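Local atomic coordinates of folylpolyglutamate synthase protein FOLC (Mycobacterium tuberculosis, PDB entry 2VOR), a protein that probably catalyses ATP-dependent, magnesium-assisted addition of L-glutamate to dihydropteroate, giving dihydrofolate, and the further stepwise addition of glutamates to tetrahydrofolate. Residues S198-D203 with G383-D388; A70-K75 with A353-G358; F349-H354 with V467-V472. All coordinates share one frame; numbering follows the deposited sequence.

Overall arrangement
Interactions 2 and 3 line the bound ATP analogue (ACP) directly, where the Mur ligase middle and glutamate ligase domains meet; interaction 1 lies beside them, with the D200 side chain about 6 Å from the analogue. Interaction 2 joins the P-loop to the start of helix 356-369. Interaction 3 shares A353 and H354 with it and sets the loop that holds the ribose; their centres are about 12 Å apart. Interaction 1, at the surface, lies about 11 Å from interaction 2 and about 15 Å from interaction 3, again between centres. Among the links are S198 N to T72 OG1, 2.7 Å, and a weak bond between magnesium-binding residues, D200 OD1 to H354 ND1, 2.9 Å, which reaches both other interactions.

Interaction 1 of 3, residues S198-D203 with G383-D388; sequences SIDHVD and GDKDVD. With CO (cobalt (II) ion), chain E.
H201 meets D384 edge-on: its ND1 donates to D384 OD2 at 2.7 Å with an N-H...O angle of 166°. The carboxylate oxygen lies in the plane of the imidazole and is reached through its anti lone pair, whereas the ring and carboxylate planes are turned 54° apart. This bond and the cobalt ion at NE2, 2.3 Å away, together fix the rotation of the ring. D203 OD1 and three waters are the other ligands of that metal. D384 is therefore a second-shell residue, and its charge would be expected to make the imidazole a stronger ligand.

NZ of K385 forms salt bridges with two acids: with the same D384 OD2 at 3.4 Å, weak as a hydrogen bond, and with D200 OD2 at 3.3 Å. The lysine chain leaves its backbone in the direction away from 198-203 but folds back at chi2 (-15°), and its amino group reaches D200 OD2 on the syn side, well out of the carboxylate plane. The lysine thus bridges the two acids, while D200 OD1 is held weakly by H354. Next to this network, V202 N donates to D384 O at 2.9 Å, and V202 CG2 packs on CB of D386, 3.8 Å away. D386 itself caps the following helix through OD1 and G389 N.

This salt-bridge network, with a histidine-carboxylate pair behind the cobalt ion, joins a loop of the Mur ligase middle domain to the glutamate ligase domain, beside the separate magnesium site of D200 and H354.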
loop_
_atom_site.group_PDB
_atom_site.type_symbol
_atom_site.label_atom_id
_atom_site.label_comp_id
_atom_site.label_asym_id
_atom_site.label_seq_id
_atom_site.Cartn_x
_atom_site.Cartn_y
_atom_site.Cartn_z
ATOM N N SER A 198 -7.661 10.806 0.569
ATOM C CA SER A 198 -9.052 10.831 0.046
ATOM C C SER A 198 -9.939 9.835 0.810
ATOM O O SER A 198 -9.560 9.364 1.868
ATOM C CB SER A 198 -9.092 10.670 -1.492
ATOM O OG SER A 198 -9.080 9.323 -1.854
ATOM N N ILE A 199 -11.136 9.537 0.338
ATOM C CA ILE A 199 -11.996 8.596 1.094
ATOM C C ILE A 199 -11.591 7.134 0.873
ATOM O O ILE A 199 -11.287 6.724 -0.258
ATOM C CB ILE A 199 -13.505 8.785 0.763
ATOM C CG1 ILE A 199 -13.987 10.199 1.179
ATOM C CG2 ILE A 199 -14.366 7.713 1.450
ATOM C CD1 ILE A 199 -13.528 10.632 2.617
ATOM N N ASP A 200 -11.575 6.362 1.961
ATOM C CA ASP A 200 -11.304 4.919 1.909
ATOM C C ASP A 200 -12.235 4.106 2.804
ATOM O O ASP A 200 -13.138 3.440 2.319
ATOM C CB ASP A 200 -9.875 4.604 2.327
ATOM C CG ASP A 200 -9.585 3.102 2.271
ATOM O OD1 ASP A 200 -9.729 2.520 1.173
ATOM O OD2 ASP A 200 -9.288 2.481 3.325
ATOM N N HIS A 201 -11.960 4.132 4.100
ATOM C CA HIS A 201 -12.824 3.580 5.124
ATOM C C HIS A 201 -14.008 4.538 5.407
ATOM O O HIS A 201 -13.826 5.702 5.679
ATOM C CB HIS A 201 -12.002 3.353 6.409
ATOM C CG HIS A 201 -12.833 2.876 7.552
ATOM N ND1 HIS A 201 -13.243 1.570 7.666
ATOM C CD2 HIS A 201 -13.360 3.533 8.610
ATOM C CE1 HIS A 201 -13.984 1.437 8.750
ATOM N NE2 HIS A 201 -14.094 2.621 9.325
ATOM N N VAL A 202 -15.228 4.062 5.328
ATOM C CA VAL A 202 -16.372 5.002 5.374
ATOM C C VAL A 202 -17.140 4.900 6.720
ATOM O O VAL A 202 -17.684 3.848 7.018
ATOM C CB VAL A 202 -17.355 4.734 4.197
ATOM C CG1 VAL A 202 -18.551 5.638 4.291
ATOM C CG2 VAL A 202 -16.702 4.915 2.861
ATOM N N ASP A 203 -17.117 5.973 7.525
ATOM C CA ASP A 203 -17.953 6.144 8.744
ATOM C C ASP A 203 -19.119 7.098 8.517
ATOM O O ASP A 203 -20.147 6.988 9.170
ATOM C CB ASP A 203 -17.129 6.755 9.888
ATOM C CG ASP A 203 -16.043 5.826 10.389
ATOM O OD1 ASP A 203 -16.292 4.631 10.364
ATOM O OD2 ASP A 203 -14.932 6.271 10.769
ATOM N N GLY A 383 -16.774 -4.692 3.427
ATOM C CA GLY A 383 -17.980 -3.907 3.796
ATOM C C GLY A 383 -17.741 -2.504 4.360
ATOM O O GLY A 383 -18.675 -1.732 4.512
ATOM N N ASP A 384 -16.509 -2.144 4.695
ATOM C CA ASP A 384 -16.272 -0.787 5.172
ATOM C C ASP A 384 -15.880 0.196 4.058
ATOM O O ASP A 384 -15.463 1.316 4.346
ATOM C CB ASP A 384 -15.233 -0.766 6.294
ATOM C CG ASP A 384 -13.884 -1.258 5.823
ATOM O OD1 ASP A 384 -13.944 -2.209 5.020
ATOM O OD2 ASP A 384 -12.798 -0.695 6.189
ATOM N N LYS A 385 -16.017 -0.211 2.794
ATOM C CA LYS A 385 -15.493 0.613 1.706
ATOM C C LYS A 385 -16.615 1.400 1.127
ATOM O O LYS A 385 -17.786 1.049 1.360
ATOM C CB LYS A 385 -14.837 -0.197 0.572
ATOM C CG LYS A 385 -13.503 -0.825 0.887
ATOM C CD LYS A 385 -12.856 -0.263 2.131
ATOM C CE LYS A 385 -11.471 -0.926 2.332
ATOM N NZ LYS A 385 -10.737 -0.453 3.506
ATOM N N ASP A 386 -16.279 2.452 0.362
ATOM C CA ASP A 386 -17.289 3.151 -0.507
ATOM C C ASP A 386 -17.559 2.255 -1.739
ATOM O O ASP A 386 -17.018 2.452 -2.826
ATOM C CB ASP A 386 -16.791 4.559 -0.899
ATOM C CG ASP A 386 -17.819 5.366 -1.665
ATOM O OD1 ASP A 386 -18.857 4.797 -2.097
ATOM O OD2 ASP A 386 -17.589 6.600 -1.829
ATOM N N VAL A 387 -18.353 1.217 -1.523
ATOM C CA VAL A 387 -18.616 0.229 -2.572
ATOM C C VAL A 387 -19.161 0.836 -3.870
ATOM O O VAL A 387 -18.726 0.483 -4.972
ATOM C CB VAL A 387 -19.587 -0.835 -2.033
ATOM C CG1 VAL A 387 -20.045 -1.778 -3.156
ATOM C CG2 VAL A 387 -18.882 -1.535 -0.850
ATOM N N ASP A 388 -20.122 1.737 -3.707
ATOM C CA ASP A 388 -20.734 2.451 -4.795
ATOM C C ASP A 388 -19.774 3.342 -5.593
ATOM O O ASP A 388 -19.833 3.381 -6.823
ATOM C CB ASP A 388 -21.819 3.367 -4.223
ATOM C CG ASP A 388 -22.582 4.085 -5.312
ATOM O OD1 ASP A 388 -23.338 3.349 -6.057
ATOM O OD2 ASP A 388 -22.375 5.345 -5.430
HETATM CO CO CO E . -15.349 2.695 11.210
HETATM O O HOH W 1 -14.227 3.914 12.073
HETATM O O HOH W 2 -16.382 1.683 9.605
HETATM O O HOH W 3 -15.280 0.424 11.810
#

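Interaction 2 of 3, residues A70-K75 with A353-G358; sequences AGTNGK and AHNPAG. With ACP (phosphomethylphosphonic acid adenylate ester), chain B.
N73 and G358 bring the two backbones no nearer than 7.0 Å between CA atoms, so side chains must span the gap between 70-75 and 353-358. The first segment carries most of the P-loop (GTNGKTS, continuing to T76 and S77), and the second begins helix 356-369.

Two asparagines from opposite directions make the span. N355 ND2 donates to N73 OD1 at 2.9 Å, almost straight at 175°, with the acceptor in the amide plane of N355, and also bonds weakly to I199 O. The two amides are twisted 76° apart, and the return bond from N73 ND2 to N355 OD1 is weak at 3.4 Å. N355 OD1 also accepts from G358 N, 2.7 Å away, as the N-cap of its helix.

Toward the nucleotide, G74 N donates to O3A of the analogue. K75 grips O1B twice, with N and NZ, and NZ also reaches G71 O. CB of N73 lies 3.8 Å from C4 of the adenine.

One water joins both segments to the ligand: it accepts from H354 N at 3.0 Å and weakly from N73 ND2 at 3.1 Å, and donates to N355 OD1 and to ACP O4', 3.2 Å away.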
loop_
_atom_site.group_PDB
_atom_site.type_symbol
_atom_site.label_atom_id
_atom_site.label_comp_id
_atom_site.label_asym_id
_atom_site.label_seq_id
_atom_site.Cartn_x
_atom_site.Cartn_y
_atom_site.Cartn_z
ATOM N N ALA A 70 2.274 7.859 5.423
ATOM C CA ALA A 70 0.835 7.909 5.765
ATOM C C ALA A 70 0.176 8.415 4.538
ATOM O O ALA A 70 0.855 8.818 3.624
ATOM C CB ALA A 70 0.593 8.874 6.939
ATOM N N GLY A 71 -1.142 8.397 4.460
ATOM C CA GLY A 71 -1.841 8.888 3.247
ATOM C C GLY A 71 -2.927 7.897 2.995
ATOM O O GLY A 71 -3.052 6.912 3.728
ATOM N N THR A 72 -3.731 8.118 1.965
ATOM C CA THR A 72 -4.808 7.196 1.684
ATOM C C THR A 72 -4.411 6.182 0.617
ATOM O O THR A 72 -4.704 4.972 0.721
ATOM C CB THR A 72 -6.105 7.959 1.179
ATOM O OG1 THR A 72 -6.497 8.929 2.174
ATOM C CG2 THR A 72 -7.248 7.002 0.919
ATOM N N ASN A 73 -3.789 6.658 -0.427
ATOM C CA ASN A 73 -3.414 5.797 -1.519
ATOM C C ASN A 73 -1.918 5.897 -1.847
ATOM O O ASN A 73 -1.339 7.013 -1.846
ATOM C CB ASN A 73 -4.149 6.212 -2.738
ATOM C CG ASN A 73 -5.622 5.748 -2.730
ATOM O OD1 ASN A 73 -6.520 6.585 -2.894
ATOM N ND2 ASN A 73 -5.866 4.396 -2.621
ATOM N N GLY A 74 -1.307 4.732 -2.162
ATOM C CA GLY A 74 0.019 4.717 -2.689
ATOM C C GLY A 74 0.967 4.532 -1.575
ATOM O O GLY A 74 2.107 4.540 -1.793
ATOM N N LYS A 75 0.531 4.316 -0.353
ATOM C CA LYS A 75 1.542 4.216 0.675
ATOM C C LYS A 75 2.478 3.043 0.465
ATOM O O LYS A 75 3.708 3.126 0.737
ATOM C CB LYS A 75 0.987 4.140 2.118
ATOM C CG LYS A 75 -0.103 5.132 2.540
ATOM C CD LYS A 75 -0.422 4.921 4.104
ATOM C CE LYS A 75 -1.304 3.642 4.266
ATOM N NZ LYS A 75 -2.502 3.769 3.271
ATOM N N ALA A 353 -7.187 -2.146 -5.916
ATOM C CA ALA A 353 -8.057 -0.924 -5.805
ATOM C C ALA A 353 -9.261 -1.154 -4.893
ATOM O O ALA A 353 -10.062 -2.016 -5.144
ATOM C CB ALA A 353 -8.538 -0.464 -7.183
ATOM N N HIS A 354 -9.368 -0.400 -3.814
ATOM C CA HIS A 354 -10.435 -0.628 -2.859
ATOM C C HIS A 354 -11.089 0.664 -2.376
ATOM O O HIS A 354 -11.712 0.699 -1.335
ATOM C CB HIS A 354 -9.978 -1.485 -1.684
ATOM C CG HIS A 354 -8.781 -0.966 -0.945
ATOM N ND1 HIS A 354 -8.857 0.048 -0.003
ATOM C CD2 HIS A 354 -7.492 -1.391 -0.935
ATOM C CE1 HIS A 354 -7.661 0.254 0.518
ATOM N NE2 HIS A 354 -6.812 -0.587 -0.053
ATOM N N ASN A 355 -10.922 1.726 -3.118
ATOM C CA ASN A 355 -11.582 2.979 -2.759
ATOM C C ASN A 355 -11.836 3.661 -4.085
ATOM O O ASN A 355 -11.320 3.185 -5.092
ATOM C CB ASN A 355 -10.720 3.778 -1.749
ATOM C CG ASN A 355 -9.481 4.410 -2.390
ATOM O OD1 ASN A 355 -9.167 4.158 -3.524
ATOM N ND2 ASN A 355 -8.857 5.281 -1.691
ATOM N N PRO A 356 -12.638 4.724 -4.121
ATOM C CA PRO A 356 -12.950 5.332 -5.435
ATOM C C PRO A 356 -11.802 6.027 -6.176
ATOM O O PRO A 356 -11.731 5.957 -7.390
ATOM C CB PRO A 356 -14.058 6.348 -5.119
ATOM C CG PRO A 356 -14.694 5.854 -3.815
ATOM C CD PRO A 356 -13.447 5.312 -3.040
ATOM N N ALA A 357 -10.927 6.713 -5.462
ATOM C CA ALA A 357 -9.755 7.304 -6.070
ATOM C C ALA A 357 -8.875 6.196 -6.681
ATOM O O ALA A 357 -8.393 6.332 -7.792
ATOM C CB ALA A 357 -8.986 8.103 -5.018
ATOM N N GLY A 358 -8.691 5.081 -5.979
ATOM C CA GLY A 358 -7.900 3.916 -6.489
ATOM C C GLY A 358 -8.566 3.259 -7.705
ATOM O O GLY A 358 -7.933 2.941 -8.689
HETATM P PG ACP B . -3.388 -0.697 0.624
HETATM O O1G ACP B . -1.628 -1.116 0.643
HETATM O O2G ACP B . -4.234 -0.926 1.902
HETATM O O3G ACP B . -3.930 -1.387 -0.594
HETATM P PB ACP B . -1.978 1.905 -0.002
HETATM O O1B ACP B . -2.176 3.295 0.449
HETATM O O2B ACP B . -0.833 1.301 0.711
HETATM C C3B ACP B . -3.466 1.120 0.760
HETATM P PA ACP B . -0.944 0.988 -2.379
HETATM O O1A ACP B . -1.320 -0.528 -2.204
HETATM O O2A ACP B . 0.016 1.406 -3.469
HETATM O O3A ACP B . -2.012 1.966 -1.571
HETATM O "O5'" ACP B . -2.124 1.032 -3.639
HETATM C "C5'" ACP B . -3.541 0.532 -3.528
HETATM C "C4'" ACP B . -4.336 0.765 -4.799
HETATM O "O4'" ACP B . -4.421 2.207 -4.860
HETATM C "C3'" ACP B . -3.484 0.424 -6.020
HETATM O "O3'" ACP B . -3.728 -0.890 -6.499
HETATM C "C2'" ACP B . -3.902 1.435 -7.082
HETATM O "O2'" ACP B . -5.137 1.063 -7.701
HETATM C "C1'" ACP B . -4.238 2.641 -6.253
HETATM N N9 ACP B . -3.196 3.709 -6.083
HETATM C C8 ACP B . -1.893 3.583 -5.680
HETATM N N7 ACP B . -1.317 4.796 -5.603
HETATM C C5 ACP B . -2.254 5.682 -5.993
HETATM C C6 ACP B . -2.269 7.059 -6.108
HETATM N N6 ACP B . -1.183 7.783 -5.834
HETATM N N1 ACP B . -3.421 7.638 -6.477
HETATM C C2 ACP B . -4.507 6.954 -6.785
HETATM N N3 ACP B . -4.539 5.636 -6.690
HETATM C C4 ACP B . -3.442 5.003 -6.274
HETATM O O HOH W 4 -7.287 1.740 -3.461
#

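Interaction 3 of 3, residues F349-H354 with V467-V472; sequences FIDAAH and VITGSV. With ACP (phosphomethylphosphonic acid adenylate ester), chain B.
T469 turns OG1 anti to its backbone N (chi1 -177°), which brings the hydroxyl over the carbonyl of D351, while H354 places CG between its backbone N and carbonyl carbon (chi1 55°), which sets the ring alongside V472. The T469 OG1 to D351 O bond is 2.8 Å long, with the donor 48° above the carbonyl plane. It continues a parallel strand pairing in which I468 N donates to F349 O at 2.9 Å and D351 N to I468 O at 2.8 Å. I468 lies opposite I350 and bonds to the residues before and after it, as in parallel strands.

At the loop, each carboxylate oxygen of D351 receives a ribose hydroxyl of the ATP analogue: O3' binds OD1 and O2' binds OD2. OD2 also accepts from A353 N, an Asx turn in which the amide comes from above the carboxylate plane, and L339 N donates to OD1. With both oxygens doubly engaged, the group is held in one rotation for the sugar. H354 then lies side by side with V472, CD2 3.8 Å from CG2, and its CB abuts G470 O at 3.2 Å. Its NE2 gives weak bonds to two oxygens of the terminal phosphate, the nearer being O3G at 3.0 Å, at the ring edge and near its plane.

I350 and I468 point to the face covered by helix 472-481, touching A478; V467, on the other face, packs on L362 and L366 of helix 356-369. Strand 347-350 runs between 340-343 and 464-469, and the latter in turn pairs with 374-379 in the mixed sheet of the glutamate ligase domain.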
loop_
_atom_site.group_PDB
_atom_site.type_symbol
_atom_site.label_atom_id
_atom_site.label_comp_id
_atom_site.label_asym_id
_atom_site.label_seq_id
_atom_site.Cartn_x
_atom_site.Cartn_y
_atom_site.Cartn_z
ATOM N N PHE A 349 -5.034 -9.152 -15.043
ATOM C CA PHE A 349 -4.401 -8.215 -14.143
ATOM C C PHE A 349 -4.998 -8.441 -12.763
ATOM O O PHE A 349 -6.205 -8.684 -12.662
ATOM C CB PHE A 349 -4.738 -6.800 -14.541
ATOM C CG PHE A 349 -3.868 -6.209 -15.646
ATOM C CD1 PHE A 349 -4.378 -6.026 -16.928
ATOM C CD2 PHE A 349 -2.584 -5.740 -15.375
ATOM C CE1 PHE A 349 -3.601 -5.431 -17.939
ATOM C CE2 PHE A 349 -1.767 -5.140 -16.396
ATOM C CZ PHE A 349 -2.281 -5.007 -17.677
ATOM N N ILE A 350 -4.179 -8.345 -11.701
ATOM C CA ILE A 350 -4.754 -8.187 -10.332
ATOM C C ILE A 350 -4.478 -6.743 -9.935
ATOM O O ILE A 350 -3.417 -6.211 -10.261
ATOM C CB ILE A 350 -4.100 -9.149 -9.302
ATOM C CG1 ILE A 350 -2.585 -8.922 -9.220
ATOM C CG2 ILE A 350 -4.339 -10.623 -9.654
ATOM C CD1 ILE A 350 -1.850 -9.864 -8.242
ATOM N N ASP A 351 -5.427 -6.067 -9.283
ATOM C CA ASP A 351 -5.164 -4.745 -8.736
ATOM C C ASP A 351 -5.878 -4.538 -7.433
ATOM O O ASP A 351 -6.999 -4.899 -7.299
ATOM C CB ASP A 351 -5.482 -3.631 -9.713
ATOM C CG ASP A 351 -5.133 -2.240 -9.123
ATOM O OD1 ASP A 351 -3.955 -1.819 -9.115
ATOM O OD2 ASP A 351 -6.048 -1.556 -8.615
ATOM N N ALA A 352 -5.209 -3.957 -6.451
ATOM C CA ALA A 352 -5.723 -3.929 -5.085
ATOM C C ALA A 352 -6.662 -2.759 -4.855
ATOM O O ALA A 352 -6.873 -2.391 -3.703
ATOM C CB ALA A 352 -4.497 -3.878 -4.037
ATOM N N ALA A 353 -7.187 -2.146 -5.916
ATOM C CA ALA A 353 -8.057 -0.924 -5.805
ATOM C C ALA A 353 -9.261 -1.154 -4.893
ATOM O O ALA A 353 -10.062 -2.016 -5.144
ATOM C CB ALA A 353 -8.538 -0.464 -7.183
ATOM N N HIS A 354 -9.368 -0.400 -3.814
ATOM C CA HIS A 354 -10.435 -0.628 -2.859
ATOM C C HIS A 354 -11.089 0.664 -2.376
ATOM O O HIS A 354 -11.712 0.699 -1.335
ATOM C CB HIS A 354 -9.978 -1.485 -1.684
ATOM C CG HIS A 354 -8.781 -0.966 -0.945
ATOM N ND1 HIS A 354 -8.857 0.048 -0.003
ATOM C CD2 HIS A 354 -7.492 -1.391 -0.935
ATOM C CE1 HIS A 354 -7.661 0.254 0.518
ATOM N NE2 HIS A 354 -6.812 -0.587 -0.053
ATOM N N VAL A 467 -9.725 -8.317 -15.142
ATOM C CA VAL A 467 -9.115 -7.505 -14.091
ATOM C C VAL A 467 -9.808 -7.923 -12.777
ATOM O O VAL A 467 -11.052 -7.842 -12.680
ATOM C CB VAL A 467 -9.356 -6.012 -14.325
ATOM C CG1 VAL A 467 -8.667 -5.209 -13.234
ATOM C CG2 VAL A 467 -8.809 -5.639 -15.672
ATOM N N ILE A 468 -8.999 -8.398 -11.825
ATOM C CA ILE A 468 -9.438 -8.865 -10.518
ATOM C C ILE A 468 -9.090 -7.776 -9.465
ATOM O O ILE A 468 -7.893 -7.454 -9.238
ATOM C CB ILE A 468 -8.678 -10.195 -10.105
ATOM C CG1 ILE A 468 -8.681 -11.213 -11.268
ATOM C CG2 ILE A 468 -9.221 -10.789 -8.746
ATOM C CD1 ILE A 468 -7.787 -12.422 -11.085
ATOM N N THR A 469 -10.113 -7.227 -8.784
ATOM C CA THR A 469 -9.848 -6.081 -7.976
ATOM C C THR A 469 -10.898 -5.911 -6.843
ATOM O O THR A 469 -11.785 -6.746 -6.718
ATOM C CB THR A 469 -9.750 -4.849 -8.914
ATOM O OG1 THR A 469 -9.415 -3.731 -8.127
ATOM C CG2 THR A 469 -11.082 -4.532 -9.603
ATOM N N GLY A 470 -10.784 -4.868 -6.004
ATOM C CA GLY A 470 -11.863 -4.541 -5.051
ATOM C C GLY A 470 -11.280 -4.569 -3.643
ATOM O O GLY A 470 -11.823 -3.959 -2.673
ATOM N N SER A 471 -10.157 -5.267 -3.520
ATOM C CA SER A 471 -9.635 -5.453 -2.212
ATOM C C SER A 471 -8.210 -5.948 -2.356
ATOM O O SER A 471 -7.873 -6.527 -3.369
ATOM C CB SER A 471 -10.518 -6.515 -1.569
ATOM O OG SER A 471 -10.065 -6.825 -0.300
ATOM N N VAL A 472 -7.381 -5.671 -1.349
ATOM C CA VAL A 472 -6.077 -6.239 -1.157
ATOM C C VAL A 472 -6.194 -7.731 -0.998
ATOM O O VAL A 472 -5.332 -8.497 -1.484
ATOM C CB VAL A 472 -5.484 -5.746 0.156
ATOM C CG1 VAL A 472 -4.213 -6.532 0.515
ATOM C CG2 VAL A 472 -5.183 -4.298 0.036
HETATM P PG ACP B . -3.388 -0.697 0.624
HETATM O O1G ACP B . -1.628 -1.116 0.643
HETATM O O2G ACP B . -4.234 -0.926 1.902
HETATM O O3G ACP B . -3.930 -1.387 -0.594
HETATM P PB ACP B . -1.978 1.905 -0.002
HETATM O O1B ACP B . -2.176 3.295 0.449
HETATM O O2B ACP B . -0.833 1.301 0.711
HETATM C C3B ACP B . -3.466 1.120 0.760
HETATM P PA ACP B . -0.944 0.988 -2.379
HETATM O O1A ACP B . -1.320 -0.528 -2.204
HETATM O O2A ACP B . 0.016 1.406 -3.469
HETATM O O3A ACP B . -2.012 1.966 -1.571
HETATM O "O5'" ACP B . -2.124 1.032 -3.639
HETATM C "C5'" ACP B . -3.541 0.532 -3.528
HETATM C "C4'" ACP B . -4.336 0.765 -4.799
HETATM O "O4'" ACP B . -4.421 2.207 -4.860
HETATM C "C3'" ACP B . -3.484 0.424 -6.020
HETATM O "O3'" ACP B . -3.728 -0.890 -6.499
HETATM C "C2'" ACP B . -3.902 1.435 -7.082
HETATM O "O2'" ACP B . -5.137 1.063 -7.701
HETATM C "C1'" ACP B . -4.238 2.641 -6.253
HETATM N N9 ACP B . -3.196 3.709 -6.083
HETATM C C8 ACP B . -1.893 3.583 -5.680
HETATM N N7 ACP B . -1.317 4.796 -5.603
HETATM C C5 ACP B . -2.254 5.682 -5.993
HETATM C C6 ACP B . -2.269 7.059 -6.108
HETATM N N6 ACP B . -1.183 7.783 -5.834
HETATM N N1 ACP B . -3.421 7.638 -6.477
HETATM C C2 ACP B . -4.507 6.954 -6.785
HETATM N N3 ACP B . -4.539 5.636 -6.690
HETATM C C4 ACP B . -3.442 5.003 -6.274
#